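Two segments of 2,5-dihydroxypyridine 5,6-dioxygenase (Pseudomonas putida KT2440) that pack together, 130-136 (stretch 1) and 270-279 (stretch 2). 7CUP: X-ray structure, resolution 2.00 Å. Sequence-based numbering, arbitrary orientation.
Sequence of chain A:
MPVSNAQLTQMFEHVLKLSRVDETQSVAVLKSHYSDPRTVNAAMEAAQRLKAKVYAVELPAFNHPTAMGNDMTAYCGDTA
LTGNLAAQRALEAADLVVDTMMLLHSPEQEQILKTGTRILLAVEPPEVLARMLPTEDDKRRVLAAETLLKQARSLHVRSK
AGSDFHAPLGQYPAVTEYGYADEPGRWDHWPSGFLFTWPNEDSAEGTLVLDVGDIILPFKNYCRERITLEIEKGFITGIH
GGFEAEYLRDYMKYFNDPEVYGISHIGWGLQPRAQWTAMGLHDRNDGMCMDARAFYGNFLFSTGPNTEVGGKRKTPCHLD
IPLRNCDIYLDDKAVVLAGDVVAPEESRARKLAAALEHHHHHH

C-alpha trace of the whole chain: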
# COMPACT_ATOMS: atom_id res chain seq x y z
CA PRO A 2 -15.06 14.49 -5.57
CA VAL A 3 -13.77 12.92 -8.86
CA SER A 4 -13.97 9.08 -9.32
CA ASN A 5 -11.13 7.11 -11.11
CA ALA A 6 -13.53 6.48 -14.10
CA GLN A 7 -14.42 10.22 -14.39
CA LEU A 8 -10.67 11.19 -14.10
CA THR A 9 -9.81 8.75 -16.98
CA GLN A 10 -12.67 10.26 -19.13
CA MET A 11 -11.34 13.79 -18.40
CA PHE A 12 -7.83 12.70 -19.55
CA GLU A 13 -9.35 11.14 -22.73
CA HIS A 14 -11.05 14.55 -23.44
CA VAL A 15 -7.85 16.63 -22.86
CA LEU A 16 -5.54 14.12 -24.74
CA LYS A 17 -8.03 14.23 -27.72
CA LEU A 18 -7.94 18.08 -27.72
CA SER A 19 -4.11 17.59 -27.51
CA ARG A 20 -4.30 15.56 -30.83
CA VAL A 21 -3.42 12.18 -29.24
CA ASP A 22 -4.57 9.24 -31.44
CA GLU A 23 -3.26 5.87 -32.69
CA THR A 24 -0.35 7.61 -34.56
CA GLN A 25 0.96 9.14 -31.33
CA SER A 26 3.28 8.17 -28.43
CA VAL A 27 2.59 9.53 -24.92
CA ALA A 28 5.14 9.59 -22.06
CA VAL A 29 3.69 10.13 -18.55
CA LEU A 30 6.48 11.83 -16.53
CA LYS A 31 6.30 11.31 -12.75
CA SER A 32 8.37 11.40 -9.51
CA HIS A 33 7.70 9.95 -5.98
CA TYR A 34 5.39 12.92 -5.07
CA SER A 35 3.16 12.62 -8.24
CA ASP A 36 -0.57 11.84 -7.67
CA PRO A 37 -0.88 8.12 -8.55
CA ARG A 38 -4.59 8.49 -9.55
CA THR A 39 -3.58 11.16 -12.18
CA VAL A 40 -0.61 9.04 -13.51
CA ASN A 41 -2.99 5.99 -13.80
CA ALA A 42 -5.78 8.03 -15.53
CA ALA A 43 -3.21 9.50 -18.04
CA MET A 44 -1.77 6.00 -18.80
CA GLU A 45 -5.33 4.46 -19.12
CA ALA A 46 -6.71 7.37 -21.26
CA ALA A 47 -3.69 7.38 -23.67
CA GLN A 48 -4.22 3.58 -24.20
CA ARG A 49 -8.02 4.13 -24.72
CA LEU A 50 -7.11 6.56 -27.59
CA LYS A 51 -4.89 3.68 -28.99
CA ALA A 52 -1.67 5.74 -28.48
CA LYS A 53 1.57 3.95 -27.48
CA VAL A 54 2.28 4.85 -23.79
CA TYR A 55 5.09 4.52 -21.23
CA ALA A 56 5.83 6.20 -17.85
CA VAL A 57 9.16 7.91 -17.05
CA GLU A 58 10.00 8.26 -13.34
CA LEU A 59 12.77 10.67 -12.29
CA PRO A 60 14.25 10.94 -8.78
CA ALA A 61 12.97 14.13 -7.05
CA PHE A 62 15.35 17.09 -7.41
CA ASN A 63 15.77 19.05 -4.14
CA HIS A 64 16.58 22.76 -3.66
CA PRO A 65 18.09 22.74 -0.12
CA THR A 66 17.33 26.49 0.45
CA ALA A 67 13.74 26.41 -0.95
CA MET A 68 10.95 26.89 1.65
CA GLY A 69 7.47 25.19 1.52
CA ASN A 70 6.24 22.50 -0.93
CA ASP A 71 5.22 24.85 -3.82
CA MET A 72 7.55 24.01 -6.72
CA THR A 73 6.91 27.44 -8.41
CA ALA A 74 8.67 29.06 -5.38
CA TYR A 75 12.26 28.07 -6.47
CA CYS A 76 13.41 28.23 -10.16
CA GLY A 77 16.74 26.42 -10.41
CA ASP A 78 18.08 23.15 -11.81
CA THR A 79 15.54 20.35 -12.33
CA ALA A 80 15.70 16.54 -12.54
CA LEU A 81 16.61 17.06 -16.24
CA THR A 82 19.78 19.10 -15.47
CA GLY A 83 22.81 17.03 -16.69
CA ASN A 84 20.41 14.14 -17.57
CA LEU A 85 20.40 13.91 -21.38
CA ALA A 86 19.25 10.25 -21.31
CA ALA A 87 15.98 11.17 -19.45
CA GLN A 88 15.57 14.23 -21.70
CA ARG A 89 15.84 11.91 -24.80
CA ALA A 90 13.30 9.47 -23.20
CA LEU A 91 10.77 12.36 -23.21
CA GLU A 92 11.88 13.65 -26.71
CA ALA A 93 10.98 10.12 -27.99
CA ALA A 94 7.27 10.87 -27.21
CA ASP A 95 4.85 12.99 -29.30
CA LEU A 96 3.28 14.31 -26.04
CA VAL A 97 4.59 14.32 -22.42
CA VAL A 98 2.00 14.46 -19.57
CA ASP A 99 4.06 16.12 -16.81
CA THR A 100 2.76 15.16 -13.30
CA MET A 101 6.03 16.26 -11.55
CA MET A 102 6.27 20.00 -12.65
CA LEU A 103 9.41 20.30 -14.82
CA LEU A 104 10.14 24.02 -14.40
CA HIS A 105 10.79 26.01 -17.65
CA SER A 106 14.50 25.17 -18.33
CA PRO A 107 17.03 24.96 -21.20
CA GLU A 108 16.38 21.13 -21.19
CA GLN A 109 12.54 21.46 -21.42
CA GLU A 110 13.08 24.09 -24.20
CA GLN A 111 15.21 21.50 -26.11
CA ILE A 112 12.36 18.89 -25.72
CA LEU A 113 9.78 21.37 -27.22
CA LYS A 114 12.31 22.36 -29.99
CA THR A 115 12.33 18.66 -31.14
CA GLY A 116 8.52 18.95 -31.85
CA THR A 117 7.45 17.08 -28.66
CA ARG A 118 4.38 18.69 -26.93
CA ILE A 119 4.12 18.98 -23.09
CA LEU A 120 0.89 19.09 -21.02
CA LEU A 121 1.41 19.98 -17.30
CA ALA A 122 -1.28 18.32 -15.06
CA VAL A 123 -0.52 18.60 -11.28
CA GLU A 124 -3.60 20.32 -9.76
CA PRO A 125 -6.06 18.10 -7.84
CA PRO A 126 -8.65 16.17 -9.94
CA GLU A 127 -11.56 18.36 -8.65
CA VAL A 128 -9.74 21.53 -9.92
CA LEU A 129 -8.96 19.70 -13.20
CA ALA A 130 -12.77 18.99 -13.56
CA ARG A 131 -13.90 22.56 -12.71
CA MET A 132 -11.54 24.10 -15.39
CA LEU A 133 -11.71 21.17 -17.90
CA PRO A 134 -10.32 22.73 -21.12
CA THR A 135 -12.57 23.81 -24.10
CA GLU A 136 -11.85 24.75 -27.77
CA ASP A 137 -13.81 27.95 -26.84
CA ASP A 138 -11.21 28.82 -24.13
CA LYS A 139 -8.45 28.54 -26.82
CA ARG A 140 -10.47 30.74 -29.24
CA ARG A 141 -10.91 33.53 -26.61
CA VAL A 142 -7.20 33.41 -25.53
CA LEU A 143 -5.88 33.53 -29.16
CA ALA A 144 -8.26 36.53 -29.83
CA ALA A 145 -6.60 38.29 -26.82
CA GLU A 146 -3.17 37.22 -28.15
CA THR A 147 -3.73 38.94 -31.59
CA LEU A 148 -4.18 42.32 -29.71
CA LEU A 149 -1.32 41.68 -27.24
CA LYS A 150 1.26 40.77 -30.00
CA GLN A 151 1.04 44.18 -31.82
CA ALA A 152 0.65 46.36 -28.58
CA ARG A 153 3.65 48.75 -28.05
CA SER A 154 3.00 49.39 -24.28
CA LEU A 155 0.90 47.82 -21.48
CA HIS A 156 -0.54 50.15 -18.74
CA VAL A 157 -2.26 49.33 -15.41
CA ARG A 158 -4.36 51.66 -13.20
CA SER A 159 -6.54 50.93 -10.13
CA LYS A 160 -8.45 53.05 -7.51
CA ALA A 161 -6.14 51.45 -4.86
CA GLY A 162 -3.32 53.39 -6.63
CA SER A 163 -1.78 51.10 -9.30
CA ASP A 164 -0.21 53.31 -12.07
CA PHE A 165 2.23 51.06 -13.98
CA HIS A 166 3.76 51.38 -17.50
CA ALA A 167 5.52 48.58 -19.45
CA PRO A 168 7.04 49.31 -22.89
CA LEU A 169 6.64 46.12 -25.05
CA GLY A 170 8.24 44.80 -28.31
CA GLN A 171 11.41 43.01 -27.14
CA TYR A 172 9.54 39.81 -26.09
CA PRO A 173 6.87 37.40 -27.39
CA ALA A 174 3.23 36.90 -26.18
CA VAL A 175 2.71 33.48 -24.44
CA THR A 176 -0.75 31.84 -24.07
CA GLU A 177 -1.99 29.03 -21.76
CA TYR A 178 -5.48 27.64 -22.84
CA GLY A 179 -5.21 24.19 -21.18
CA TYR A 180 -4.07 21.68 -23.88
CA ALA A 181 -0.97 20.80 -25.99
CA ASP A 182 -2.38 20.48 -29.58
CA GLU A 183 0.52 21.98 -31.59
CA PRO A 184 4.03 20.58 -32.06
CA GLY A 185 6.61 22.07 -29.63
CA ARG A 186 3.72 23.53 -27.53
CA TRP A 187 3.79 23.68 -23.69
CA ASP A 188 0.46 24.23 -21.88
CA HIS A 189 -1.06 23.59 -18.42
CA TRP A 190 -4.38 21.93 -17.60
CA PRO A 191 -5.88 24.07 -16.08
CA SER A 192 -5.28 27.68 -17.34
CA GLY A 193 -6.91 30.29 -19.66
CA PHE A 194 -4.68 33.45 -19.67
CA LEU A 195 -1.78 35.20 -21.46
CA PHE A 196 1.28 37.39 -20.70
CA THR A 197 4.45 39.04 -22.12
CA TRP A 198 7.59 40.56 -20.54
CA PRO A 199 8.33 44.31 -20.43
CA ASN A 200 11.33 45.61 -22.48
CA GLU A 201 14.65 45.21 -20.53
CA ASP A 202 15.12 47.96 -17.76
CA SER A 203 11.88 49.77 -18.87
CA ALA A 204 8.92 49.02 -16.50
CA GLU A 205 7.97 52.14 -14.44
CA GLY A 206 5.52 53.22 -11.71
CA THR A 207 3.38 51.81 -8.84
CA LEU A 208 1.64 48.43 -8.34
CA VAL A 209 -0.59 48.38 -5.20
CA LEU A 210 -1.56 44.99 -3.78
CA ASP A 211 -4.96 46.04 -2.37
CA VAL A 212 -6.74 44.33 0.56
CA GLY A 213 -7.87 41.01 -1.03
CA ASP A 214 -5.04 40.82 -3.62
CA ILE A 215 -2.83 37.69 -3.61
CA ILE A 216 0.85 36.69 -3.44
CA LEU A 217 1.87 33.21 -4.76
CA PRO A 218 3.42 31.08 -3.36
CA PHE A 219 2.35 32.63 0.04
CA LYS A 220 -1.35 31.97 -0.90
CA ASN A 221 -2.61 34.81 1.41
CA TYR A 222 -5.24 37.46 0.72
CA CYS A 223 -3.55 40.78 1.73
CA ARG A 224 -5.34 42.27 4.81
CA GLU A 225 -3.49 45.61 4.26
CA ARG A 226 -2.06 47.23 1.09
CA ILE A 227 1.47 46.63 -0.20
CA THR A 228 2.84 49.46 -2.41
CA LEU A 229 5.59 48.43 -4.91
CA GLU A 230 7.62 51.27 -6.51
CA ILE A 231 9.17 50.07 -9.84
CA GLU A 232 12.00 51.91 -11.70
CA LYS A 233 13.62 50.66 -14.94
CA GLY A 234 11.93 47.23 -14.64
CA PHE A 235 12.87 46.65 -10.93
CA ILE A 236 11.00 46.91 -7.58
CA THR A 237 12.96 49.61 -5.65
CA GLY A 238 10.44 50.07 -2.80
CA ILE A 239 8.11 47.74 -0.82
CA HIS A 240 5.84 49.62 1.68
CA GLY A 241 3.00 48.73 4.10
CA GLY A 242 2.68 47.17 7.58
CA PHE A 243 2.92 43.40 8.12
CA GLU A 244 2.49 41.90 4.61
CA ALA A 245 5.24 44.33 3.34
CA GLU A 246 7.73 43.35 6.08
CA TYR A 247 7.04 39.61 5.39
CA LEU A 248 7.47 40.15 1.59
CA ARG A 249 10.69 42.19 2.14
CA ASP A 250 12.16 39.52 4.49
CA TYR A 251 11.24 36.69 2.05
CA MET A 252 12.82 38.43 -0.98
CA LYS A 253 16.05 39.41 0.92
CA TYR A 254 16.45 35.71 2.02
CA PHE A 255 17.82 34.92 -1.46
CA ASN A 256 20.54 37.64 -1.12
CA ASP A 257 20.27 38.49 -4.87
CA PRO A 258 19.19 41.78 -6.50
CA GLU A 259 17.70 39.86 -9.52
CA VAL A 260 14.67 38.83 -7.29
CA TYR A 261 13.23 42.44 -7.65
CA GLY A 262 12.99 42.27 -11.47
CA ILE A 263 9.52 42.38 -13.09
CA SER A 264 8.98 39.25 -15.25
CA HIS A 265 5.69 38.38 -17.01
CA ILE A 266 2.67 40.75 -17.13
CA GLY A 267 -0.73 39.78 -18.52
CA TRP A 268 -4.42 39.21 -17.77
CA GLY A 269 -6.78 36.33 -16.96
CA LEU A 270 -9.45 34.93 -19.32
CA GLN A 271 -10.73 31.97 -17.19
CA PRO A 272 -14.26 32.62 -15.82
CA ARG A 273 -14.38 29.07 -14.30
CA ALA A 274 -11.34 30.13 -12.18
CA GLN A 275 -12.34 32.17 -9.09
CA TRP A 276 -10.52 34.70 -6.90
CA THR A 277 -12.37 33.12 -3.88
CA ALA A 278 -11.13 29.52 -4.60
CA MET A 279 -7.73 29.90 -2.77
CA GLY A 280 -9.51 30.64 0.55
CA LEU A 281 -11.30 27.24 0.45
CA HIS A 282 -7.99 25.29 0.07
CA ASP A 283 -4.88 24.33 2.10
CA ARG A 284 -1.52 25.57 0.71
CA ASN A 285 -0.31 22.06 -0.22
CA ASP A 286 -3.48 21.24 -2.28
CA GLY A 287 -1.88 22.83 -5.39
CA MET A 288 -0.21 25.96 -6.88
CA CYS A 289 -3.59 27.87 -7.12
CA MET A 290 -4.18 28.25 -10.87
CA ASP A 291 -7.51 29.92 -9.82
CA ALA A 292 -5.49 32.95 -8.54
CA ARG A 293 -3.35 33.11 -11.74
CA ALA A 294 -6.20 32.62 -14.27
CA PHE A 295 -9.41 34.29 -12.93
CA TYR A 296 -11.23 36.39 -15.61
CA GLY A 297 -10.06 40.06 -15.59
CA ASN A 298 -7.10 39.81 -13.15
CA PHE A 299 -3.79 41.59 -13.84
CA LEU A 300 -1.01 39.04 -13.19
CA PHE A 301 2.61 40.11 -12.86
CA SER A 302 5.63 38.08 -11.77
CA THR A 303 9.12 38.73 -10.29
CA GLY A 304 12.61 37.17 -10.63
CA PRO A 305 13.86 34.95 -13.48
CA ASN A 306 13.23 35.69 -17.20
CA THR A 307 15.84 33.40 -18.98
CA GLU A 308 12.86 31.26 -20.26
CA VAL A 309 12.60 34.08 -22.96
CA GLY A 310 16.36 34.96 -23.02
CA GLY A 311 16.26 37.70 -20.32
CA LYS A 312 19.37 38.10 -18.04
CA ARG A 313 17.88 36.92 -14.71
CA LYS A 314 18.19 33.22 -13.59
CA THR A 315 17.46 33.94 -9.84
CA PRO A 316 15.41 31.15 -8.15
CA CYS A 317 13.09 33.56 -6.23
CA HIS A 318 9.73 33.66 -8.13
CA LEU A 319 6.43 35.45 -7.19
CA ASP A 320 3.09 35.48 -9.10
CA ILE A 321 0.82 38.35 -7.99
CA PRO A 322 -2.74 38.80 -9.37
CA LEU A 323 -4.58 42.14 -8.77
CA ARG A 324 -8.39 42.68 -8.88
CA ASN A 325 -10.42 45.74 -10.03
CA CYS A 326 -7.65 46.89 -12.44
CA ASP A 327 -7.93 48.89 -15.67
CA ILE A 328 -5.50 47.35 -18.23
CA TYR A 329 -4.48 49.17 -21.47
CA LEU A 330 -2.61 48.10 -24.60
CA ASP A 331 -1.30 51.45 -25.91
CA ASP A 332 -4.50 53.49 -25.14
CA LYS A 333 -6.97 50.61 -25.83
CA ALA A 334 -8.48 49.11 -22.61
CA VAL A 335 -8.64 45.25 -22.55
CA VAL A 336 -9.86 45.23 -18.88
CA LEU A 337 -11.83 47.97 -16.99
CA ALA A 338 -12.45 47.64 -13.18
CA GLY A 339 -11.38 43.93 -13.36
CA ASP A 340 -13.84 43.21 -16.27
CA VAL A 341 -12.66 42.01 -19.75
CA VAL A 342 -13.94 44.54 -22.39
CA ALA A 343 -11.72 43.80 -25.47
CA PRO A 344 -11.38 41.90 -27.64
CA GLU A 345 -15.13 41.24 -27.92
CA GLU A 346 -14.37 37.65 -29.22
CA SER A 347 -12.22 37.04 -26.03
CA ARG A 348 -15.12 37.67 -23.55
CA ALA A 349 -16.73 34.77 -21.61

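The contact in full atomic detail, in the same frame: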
# COMPACT_ATOMS: atom_id res chain seq x y z
N ALA A 130 -11.38 19.15 -13.06
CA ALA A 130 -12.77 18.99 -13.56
C ALA A 130 -13.43 20.35 -13.70
O ALA A 130 -14.09 20.59 -14.73
CB ALA A 130 -13.60 18.09 -12.69
N ARG A 131 -13.22 21.24 -12.73
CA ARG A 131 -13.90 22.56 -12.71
C ARG A 131 -13.39 23.44 -13.86
O ARG A 131 -14.17 24.23 -14.35
CB ARG A 131 -13.70 23.24 -11.35
CG ARG A 131 -14.38 24.59 -11.21
CD ARG A 131 -14.46 25.06 -9.77
NE ARG A 131 -13.22 24.95 -8.98
CZ ARG A 131 -12.24 25.83 -8.99
NH1 ARG A 131 -12.27 26.86 -9.82
NH2 ARG A 131 -11.19 25.64 -8.21
N MET A 132 -12.10 23.35 -14.23
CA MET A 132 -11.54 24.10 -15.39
C MET A 132 -11.13 23.13 -16.52
O MET A 132 -10.12 23.34 -17.14
CB MET A 132 -10.38 25.00 -14.94
CG MET A 132 -10.86 26.07 -14.01
SD MET A 132 -9.58 27.06 -13.30
CE MET A 132 -9.08 26.05 -11.90
N LEU A 133 -11.93 22.11 -16.77
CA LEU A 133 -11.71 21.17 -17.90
C LEU A 133 -11.63 21.97 -19.20
O LEU A 133 -12.52 22.77 -19.49
CB LEU A 133 -12.87 20.18 -17.96
CG LEU A 133 -12.70 19.06 -18.97
CD1 LEU A 133 -11.61 18.10 -18.52
CD2 LEU A 133 -14.02 18.35 -19.17
N PRO A 134 -10.53 21.86 -19.96
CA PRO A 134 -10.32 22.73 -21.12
C PRO A 134 -11.36 22.57 -22.25
O PRO A 134 -11.91 21.49 -22.44
CB PRO A 134 -8.91 22.37 -21.59
CG PRO A 134 -8.25 21.76 -20.38
CD PRO A 134 -9.35 21.04 -19.65
N THR A 135 -11.62 23.68 -22.96
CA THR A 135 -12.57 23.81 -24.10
C THR A 135 -11.86 24.46 -25.29
O THR A 135 -10.96 25.28 -25.09
CB THR A 135 -13.83 24.60 -23.71
OG1 THR A 135 -13.50 25.95 -23.38
CG2 THR A 135 -14.61 23.94 -22.59
N GLU A 136 -12.23 24.06 -26.51
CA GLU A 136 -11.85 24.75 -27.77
C GLU A 136 -12.22 26.24 -27.65
O GLU A 136 -11.45 27.07 -28.11
CB GLU A 136 -12.56 24.07 -28.94
CG GLU A 136 -12.28 22.57 -29.00
CD GLU A 136 -12.41 21.85 -30.33
OE1 GLU A 136 -11.67 22.19 -31.26
OE2 GLU A 136 -13.20 20.90 -30.41
N LEU A 270 -8.30 35.13 -18.40
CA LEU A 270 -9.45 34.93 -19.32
C LEU A 270 -10.22 33.68 -18.92
O LEU A 270 -10.97 33.16 -19.77
CB LEU A 270 -8.91 34.85 -20.75
CG LEU A 270 -8.47 36.20 -21.35
CD1 LEU A 270 -7.77 36.01 -22.68
CD2 LEU A 270 -9.65 37.15 -21.50
N GLN A 271 -10.09 33.23 -17.67
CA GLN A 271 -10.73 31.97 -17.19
C GLN A 271 -11.88 32.26 -16.22
O GLN A 271 -11.70 32.37 -15.01
CB GLN A 271 -9.67 31.04 -16.58
CG GLN A 271 -10.18 29.65 -16.24
CD GLN A 271 -11.02 29.04 -17.33
OE1 GLN A 271 -12.24 29.17 -17.36
NE2 GLN A 271 -10.36 28.29 -18.20
N PRO A 272 -13.13 32.34 -16.70
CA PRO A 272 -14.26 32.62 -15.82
C PRO A 272 -14.62 31.45 -14.89
O PRO A 272 -15.30 31.68 -13.91
CB PRO A 272 -15.38 32.92 -16.82
CG PRO A 272 -15.05 32.07 -18.01
CD PRO A 272 -13.54 32.13 -18.10
N ARG A 273 -14.15 30.24 -15.19
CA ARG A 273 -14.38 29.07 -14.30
C ARG A 273 -13.36 29.06 -13.15
O ARG A 273 -13.58 28.31 -12.17
CB ARG A 273 -14.40 27.79 -15.14
CG ARG A 273 -15.60 27.72 -16.07
CD ARG A 273 -15.66 26.42 -16.88
NE ARG A 273 -14.60 26.39 -17.88
CZ ARG A 273 -14.03 25.30 -18.39
NH1 ARG A 273 -14.40 24.09 -18.00
NH2 ARG A 273 -13.07 25.42 -19.29
N ALA A 274 -12.30 29.86 -13.27
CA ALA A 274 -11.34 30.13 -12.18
C ALA A 274 -11.97 31.21 -11.32
O ALA A 274 -12.69 32.04 -11.88
CB ALA A 274 -10.00 30.58 -12.71
N GLN A 275 -11.69 31.23 -10.02
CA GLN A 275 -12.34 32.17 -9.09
C GLN A 275 -11.32 32.69 -8.08
O GLN A 275 -10.57 31.89 -7.45
CB GLN A 275 -13.50 31.49 -8.38
CG GLN A 275 -14.63 31.08 -9.31
CD GLN A 275 -15.40 32.29 -9.78
OE1 GLN A 275 -15.64 33.21 -9.01
NE2 GLN A 275 -15.80 32.29 -11.03
N TRP A 276 -11.34 34.00 -7.92
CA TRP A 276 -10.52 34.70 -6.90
C TRP A 276 -10.82 34.12 -5.52
O TRP A 276 -9.91 34.09 -4.73
CB TRP A 276 -10.81 36.19 -7.02
CG TRP A 276 -10.37 37.00 -5.86
CD1 TRP A 276 -9.09 37.37 -5.57
CD2 TRP A 276 -11.21 37.56 -4.83
NE1 TRP A 276 -9.08 38.12 -4.43
CE2 TRP A 276 -10.36 38.25 -3.95
CE3 TRP A 276 -12.59 37.58 -4.59
CZ2 TRP A 276 -10.83 38.95 -2.84
CZ3 TRP A 276 -13.06 38.25 -3.48
CH2 TRP A 276 -12.19 38.93 -2.62
N THR A 277 -12.02 33.63 -5.24
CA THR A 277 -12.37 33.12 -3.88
C THR A 277 -11.86 31.68 -3.65
O THR A 277 -11.85 31.23 -2.49
CB THR A 277 -13.88 33.16 -3.65
OG1 THR A 277 -14.44 32.38 -4.72
CG2 THR A 277 -14.39 34.57 -3.55
N ALA A 278 -11.49 30.96 -4.69
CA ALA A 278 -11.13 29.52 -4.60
C ALA A 278 -9.98 29.28 -3.60
O ALA A 278 -10.06 28.30 -2.83
CB ALA A 278 -10.82 29.04 -5.99
N MET A 279 -8.96 30.14 -3.56
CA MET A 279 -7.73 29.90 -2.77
C MET A 279 -8.13 29.75 -1.30
O MET A 279 -7.59 28.85 -0.61
CB MET A 279 -6.76 31.07 -2.93
CG MET A 279 -5.38 30.81 -2.38
SD MET A 279 -4.28 32.23 -2.66
CE MET A 279 -5.01 33.48 -1.60
O HOH W 1 -16.08 22.29 -16.31

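The contact between these two stretches is small, burying 364 Å² over both sides, and two arginines dominate it. Each reaches across to a backbone carbonyl of the other stretch. The backbones come nearest at Met-132 and Arg-273, whose CA atoms lie 5.8 Å apart.

Arg-273 has the largest share of the covered surface. Its CA-to-CB bond points toward stretch 1. With chi1 m, chi2 t and chi3 m, the chain runs out and then turns, so that the guanidinium lies against the backbone where the helix containing Ala-130 and Arg-131 has ended. Both terminal nitrogens converge on one acceptor: Arg-273 NH1 and Arg-273 NH2 each donate to Leu-133 O at 2.7 Å. This carbonyl lies at the edge of the guanidinium, near its plane, which is where the N-H bonds point. Met-132 CA sits over one face of the same group. Arg-273 NH1 also donates to water 1 at 3.0 Å, and the water in turn donates to Ala-130 O at 3.1 Å. The water thus links the arginine to the last part of the helix. Thr-135 adds a methyl contact, with CG2 3.9 Å from Arg-273 NH2.

The loop conformation of stretch 1 makes Leu-133 O available. Met-132 is the first residue to leave helical phi/psi, and Leu-133, at phi/psi -56/123, is extended. The end of the Leu-133 side chain (chi1 t, chi2 p) leads away from the contact, so its main contribution here is its carbonyl.

Arg-131 sends its side chain the other way across the interface. Its CA-to-CB bond points sideways, but chi1 t and chi2 t extend the chain, and chi3 p bends it so that its end comes nearer to stretch 2. Arg-131 NH1 donates to Arg-273 O at 3.1 Å, again with the acceptor at the guanidinium edge. Arg-131 NH2 lies 4.1 Å from Ala-278 CB, a small side chain pointing toward stretch 1. The arginine is buried, but its NH1 and NH2 also have hydrogen bonds elsewhere in the structure, so its polar end is satisfied.

Met-132 supplies the apolar part. In its m, t, m conformation the sulfur reaches Ala-274, with Met-132 SD 3.6 Å from Ala-274 CB. Met-132 SD also lies 4.0 Å from Gln-271 CG. Higher up the chain, Met-132 CG lies 4.1 Å from Arg-273 CB, so aliphatic portions of both residues pack together. A long, unbranched, apolar side chain suits this buried position.

Stretch 2 is shaped by a type I turn from Gln-271 to Ala-274, with Ala-274 N donating to Gln-271 O at 3.1 Å. The Gln-271 side chain, chi1 t and chi2 p, folds back so that OE1 accepts from Arg-273 N at 3.1 Å. A weak bond from Gln-275 NE2 to Pro-272 O, 3.0 Å, adds to the local structure. The turn presents the carbonyl and the side chain of Arg-273 to stretch 1.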